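Local atomic coordinates of CHAD domain protein (Streptomyces chartreusis, PDB entry 6RN5), a protein that probably binds polyphosphate through its helical CHAD domain and also binds copper ions, although its biological role is not settled. Residues 170-182 against 330-344. Residues are numbered along the deposited sequence; the frame is centred on the assembly and turned at random.
Sequences VGAAKAGALLDRQ and AARTPRIAPATAYAL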
loop_
_atom_site.group_PDB
_atom_site.type_symbol
_atom_site.label_atom_id
_atom_site.label_comp_id
_atom_site.label_asym_id
_atom_site.label_seq_id
_atom_site.Cartn_x
_atom_site.Cartn_y
_atom_site.Cartn_z
ATOM N N VAL A 170 6.765 -1.541 19.606
ATOM C CA VAL A 170 7.831 -2.543 19.777
ATOM C C VAL A 170 8.251 -3.218 18.442
ATOM O O VAL A 170 9.421 -3.469 18.223
ATOM C CB VAL A 170 7.428 -3.606 20.839
ATOM C CG1 VAL A 170 6.281 -4.487 20.348
ATOM C CG2 VAL A 170 8.615 -4.470 21.247
ATOM N N GLY A 171 7.290 -3.484 17.559
ATOM C CA GLY A 171 7.536 -4.155 16.278
ATOM C C GLY A 171 8.442 -3.354 15.351
ATOM O O GLY A 171 9.454 -3.869 14.854
ATOM N N ALA A 172 8.045 -2.103 15.135
ATOM C CA ALA A 172 8.778 -1.152 14.366
ATOM C C ALA A 172 10.152 -0.881 14.946
ATOM O O ALA A 172 11.113 -0.708 14.189
ATOM C CB ALA A 172 8.012 0.154 14.326
ATOM N N ALA A 173 10.207 -0.779 16.275
ATOM C CA ALA A 173 11.422 -0.438 16.991
ATOM C C ALA A 173 12.400 -1.564 16.848
ATOM O O ALA A 173 13.576 -1.333 16.575
ATOM C CB ALA A 173 11.152 -0.177 18.456
ATOM N N LYS A 174 11.902 -2.777 17.020
ATOM C CA LYS A 174 12.732 -3.934 16.824
ATOM C C LYS A 174 13.194 -4.086 15.406
ATOM O O LYS A 174 14.343 -4.464 15.218
ATOM C CB LYS A 174 12.045 -5.205 17.272
ATOM C CG LYS A 174 12.229 -5.421 18.769
ATOM C CD LYS A 174 11.348 -6.541 19.270
ATOM C CE LYS A 174 11.716 -6.952 20.683
ATOM N NZ LYS A 174 10.884 -8.128 21.080
ATOM N N ALA A 175 12.318 -3.821 14.422
ATOM C CA ALA A 175 12.708 -3.978 13.017
ATOM C C ALA A 175 13.803 -2.985 12.706
ATOM O O ALA A 175 14.730 -3.300 11.986
ATOM C CB ALA A 175 11.534 -3.769 12.067
ATOM N N GLY A 176 13.676 -1.790 13.286
ATOM C CA GLY A 176 14.589 -0.704 13.074
ATOM C C GLY A 176 15.964 -1.024 13.579
ATOM O O GLY A 176 16.973 -0.764 12.908
ATOM N N ALA A 177 16.003 -1.607 14.765
ATOM C CA ALA A 177 17.247 -1.970 15.383
ATOM C C ALA A 177 17.908 -3.175 14.647
ATOM O O ALA A 177 19.150 -3.260 14.514
ATOM C CB ALA A 177 16.994 -2.312 16.838
ATOM N N LEU A 178 17.084 -4.108 14.199
ATOM C CA LEU A 178 17.584 -5.245 13.416
ATOM C C LEU A 178 18.279 -4.778 12.118
ATOM O O LEU A 178 19.389 -5.158 11.826
ATOM C CB LEU A 178 16.435 -6.198 13.111
ATOM C CG LEU A 178 16.791 -7.436 12.300
ATOM C CD1 LEU A 178 17.713 -8.334 13.102
ATOM C CD2 LEU A 178 15.517 -8.170 11.912
ATOM N N LEU A 179 17.610 -3.930 11.364
ATOM C CA LEU A 179 18.163 -3.395 10.136
ATOM C C LEU A 179 19.383 -2.492 10.394
ATOM O O LEU A 179 20.360 -2.498 9.643
ATOM C CB LEU A 179 17.075 -2.629 9.385
ATOM C CG LEU A 179 15.945 -3.514 8.836
ATOM C CD1 LEU A 179 14.757 -2.666 8.477
ATOM C CD2 LEU A 179 16.373 -4.310 7.608
ATOM N N ASP A 180 19.314 -1.670 11.424
ATOM C CA ASP A 180 20.475 -0.891 11.804
ATOM C C ASP A 180 21.711 -1.783 12.055
ATOM O O ASP A 180 22.793 -1.519 11.537
ATOM C CB ASP A 180 20.123 -0.071 13.044
ATOM C CG ASP A 180 21.210 0.903 13.447
ATOM O OD1 ASP A 180 22.301 0.918 12.888
ATOM O OD2 ASP A 180 20.961 1.670 14.361
ATOM N N ARG A 181 21.536 -2.863 12.820
ATOM C CA ARG A 181 22.607 -3.819 13.037
ATOM C C ARG A 181 23.074 -4.456 11.736
ATOM O O ARG A 181 24.254 -4.426 11.425
ATOM C CB ARG A 181 22.182 -4.920 14.041
ATOM C CG ARG A 181 23.280 -5.935 14.360
ATOM C CD ARG A 181 22.869 -7.014 15.377
ATOM N NE ARG A 181 23.380 -8.340 14.957
ATOM C CZ ARG A 181 24.585 -8.879 15.243
ATOM N NH1 ARG A 181 25.472 -8.231 16.011
ATOM N NH2 ARG A 181 24.902 -10.103 14.754
ATOM N N GLN A 182 22.160 -5.026 10.974
ATOM C CA GLN A 182 22.527 -5.730 9.756
ATOM C C GLN A 182 23.190 -4.870 8.670
ATOM O O GLN A 182 24.202 -5.227 8.100
ATOM C CB GLN A 182 21.317 -6.457 9.200
ATOM C CG GLN A 182 20.919 -7.671 10.058
ATOM C CD GLN A 182 19.760 -8.448 9.439
ATOM O OE1 GLN A 182 19.183 -8.037 8.388
ATOM N NE2 GLN A 182 19.399 -9.574 10.077
ATOM N N ALA A 330 15.669 -9.471 5.886
ATOM C CA ALA A 330 15.717 -9.347 7.312
ATOM C C ALA A 330 14.606 -10.156 8.025
ATOM O O ALA A 330 14.798 -10.657 9.110
ATOM C CB ALA A 330 15.603 -7.864 7.703
ATOM N N ALA A 331 13.457 -10.267 7.406
ATOM C CA ALA A 331 12.354 -11.048 7.948
ATOM C C ALA A 331 12.647 -12.546 8.026
ATOM O O ALA A 331 11.963 -13.252 8.754
ATOM C CB ALA A 331 11.102 -10.820 7.095
ATOM N N ARG A 332 13.672 -13.008 7.302
ATOM C CA ARG A 332 14.107 -14.391 7.417
ATOM C C ARG A 332 15.194 -14.613 8.472
ATOM O O ARG A 332 15.652 -15.709 8.628
ATOM C CB ARG A 332 14.656 -14.869 6.100
ATOM C CG ARG A 332 13.792 -14.548 4.916
ATOM C CD ARG A 332 14.277 -15.299 3.681
ATOM N NE ARG A 332 13.394 -16.443 3.401
ATOM C CZ ARG A 332 13.593 -17.706 3.793
ATOM N NH1 ARG A 332 12.690 -18.632 3.490
ATOM N NH2 ARG A 332 14.683 -18.066 4.475
ATOM N N THR A 333 15.630 -13.577 9.173
ATOM C CA THR A 333 16.620 -13.725 10.215
ATOM C C THR A 333 16.059 -14.670 11.300
ATOM O O THR A 333 14.910 -14.512 11.703
ATOM C CB THR A 333 16.868 -12.370 10.876
ATOM O OG1 THR A 333 17.263 -11.439 9.876
ATOM C CG2 THR A 333 17.944 -12.433 11.977
ATOM N N PRO A 334 16.848 -15.665 11.758
ATOM C CA PRO A 334 16.255 -16.629 12.703
ATOM C C PRO A 334 16.022 -15.988 14.063
ATOM O O PRO A 334 16.684 -15.002 14.406
ATOM C CB PRO A 334 17.272 -17.747 12.761
ATOM C CG PRO A 334 18.556 -17.157 12.294
ATOM C CD PRO A 334 18.249 -15.960 11.427
ATOM N N ARG A 335 15.031 -16.504 14.783
ATOM C CA ARG A 335 14.665 -16.046 16.137
ATOM C C ARG A 335 14.087 -14.615 16.226
ATOM O O ARG A 335 14.007 -14.060 17.287
ATOM C CB ARG A 335 15.843 -16.214 17.128
ATOM C CG ARG A 335 16.204 -17.681 17.486
ATOM C CD ARG A 335 17.287 -17.728 18.587
ATOM N NE ARG A 335 18.377 -16.907 18.091
ATOM C CZ ARG A 335 18.762 -15.706 18.530
ATOM N NH1 ARG A 335 18.232 -15.150 19.630
ATOM N NH2 ARG A 335 19.755 -15.088 17.869
ATOM N N ILE A 336 13.623 -14.005 15.149
ATOM C CA ILE A 336 12.991 -12.723 15.370
ATOM C C ILE A 336 11.581 -12.949 15.839
ATOM O O ILE A 336 10.964 -13.957 15.514
ATOM C CB ILE A 336 13.018 -11.797 14.143
ATOM C CG1 ILE A 336 12.346 -12.468 12.919
ATOM C CG2 ILE A 336 14.466 -11.373 13.904
ATOM C CD1 ILE A 336 12.235 -11.541 11.728
ATOM N N ALA A 337 11.101 -11.981 16.615
ATOM C CA ALA A 337 9.720 -11.968 17.142
ATOM C C ALA A 337 8.701 -11.760 15.993
ATOM O O ALA A 337 9.032 -11.119 15.018
ATOM C CB ALA A 337 9.590 -10.834 18.172
ATOM N N PRO A 338 7.471 -12.306 16.115
ATOM C CA PRO A 338 6.414 -12.085 15.122
ATOM C C PRO A 338 6.145 -10.592 14.853
ATOM O O PRO A 338 5.941 -10.213 13.718
ATOM C CB PRO A 338 5.191 -12.746 15.759
ATOM C CG PRO A 338 5.801 -13.886 16.527
ATOM C CD PRO A 338 7.044 -13.277 17.139
ATOM N N ALA A 339 6.146 -9.766 15.894
ATOM C CA ALA A 339 5.886 -8.366 15.734
ATOM C C ALA A 339 6.956 -7.707 14.845
ATOM O O ALA A 339 6.675 -6.773 14.093
ATOM C CB ALA A 339 5.819 -7.692 17.100
ATOM N N THR A 340 8.190 -8.210 14.935
ATOM C CA THR A 340 9.282 -7.670 14.140
ATOM C C THR A 340 9.074 -8.068 12.676
ATOM O O THR A 340 9.149 -7.240 11.790
ATOM C CB THR A 340 10.606 -8.197 14.695
ATOM O OG1 THR A 340 10.712 -7.759 16.050
ATOM C CG2 THR A 340 11.774 -7.670 13.901
ATOM N N ALA A 341 8.746 -9.333 12.432
ATOM C CA ALA A 341 8.493 -9.779 11.069
ATOM C C ALA A 341 7.283 -9.062 10.466
ATOM O O ALA A 341 7.210 -8.797 9.265
ATOM C CB ALA A 341 8.289 -11.274 11.072
ATOM N N TYR A 342 6.319 -8.750 11.303
ATOM C CA TYR A 342 5.105 -8.094 10.829
ATOM C C TYR A 342 5.450 -6.722 10.372
ATOM O O TYR A 342 5.029 -6.317 9.317
ATOM C CB TYR A 342 4.093 -8.086 11.972
ATOM C CG TYR A 342 2.785 -7.314 11.796
ATOM C CD1 TYR A 342 2.737 -5.912 11.963
ATOM C CD2 TYR A 342 1.599 -7.997 11.580
ATOM C CE1 TYR A 342 1.535 -5.230 11.862
ATOM C CE2 TYR A 342 0.390 -7.332 11.492
ATOM C CZ TYR A 342 0.363 -5.959 11.646
ATOM O OH TYR A 342 -0.831 -5.334 11.533
ATOM N N ALA A 343 6.274 -6.006 11.133
ATOM C CA ALA A 343 6.695 -4.704 10.710
ATOM C C ALA A 343 7.460 -4.741 9.389
ATOM O O ALA A 343 7.314 -3.859 8.555
ATOM C CB ALA A 343 7.571 -4.053 11.772
ATOM N N LEU A 344 8.317 -5.739 9.240
ATOM C CA LEU A 344 9.114 -5.873 8.064
ATOM C C LEU A 344 8.260 -6.185 6.860
ATOM O O LEU A 344 8.581 -5.743 5.776
ATOM C CB LEU A 344 10.159 -6.973 8.265
ATOM C CG LEU A 344 11.232 -6.667 9.301
ATOM C CD1 LEU A 344 12.038 -7.939 9.552
ATOM C CD2 LEU A 344 12.130 -5.571 8.783
#
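Thr333 OG1 links the two segments by serving as both acceptor and donor. Gln182 NE2 donates to Thr333 OG1 at 2.8 Å, with an angle of 154° at the hydrogen. The hydroxyl lies almost in the amide plane of Gln182. Thr333 OG1 in turn donates to Ala330 O at 2.7 Å. That carbonyl also accepts from Thr333 N, and both donors approach from the same face of its plane. OG1 stands beside the backbone N of Thr333 (chi1 -57°), which turns the hydroxyl back toward the carbonyl of Ala330. The other arm of the Gln182 amide, OE1, rests against Ala330 CB.

Next to this polar pair, Leu179 CD2 meets Ala330 CB at 3.6 Å. Leu179 and Leu344 lie side by side, running in opposite directions, and touch through CD1 and CD2. The Leu178 CD2 methyl reaches Ile336 CG2 at 3.9 Å.

Helices 170-182 and 338-344 cross at -78°, with their axes 7.5 Å apart. Thr340 is a knob in the hole formed by Gly171, Lys174, Ala175 and Leu178. Its CG2 lies over the backbone of Ala175, while Thr340 OG1 is 3.1 Å from Lys174 CB. Gly171 CA comes within 3.5 Å of Ala339 O, where a side chain at Gly171 would clash.

A valine in place of Thr333 would probably leave the Gln182 amide without its acceptor and free to turn. The contact thus joins helix 170-198 to the turn between helices 305-331 and 338-366. Leu344 is about 6 Å from the copper ligand His348, side chain to side chain. Small residues and methyl groups allow the close crossing, and one hydroxyl, accepting from Gln182 and donating to Ala330 O, ties the turn to the helix.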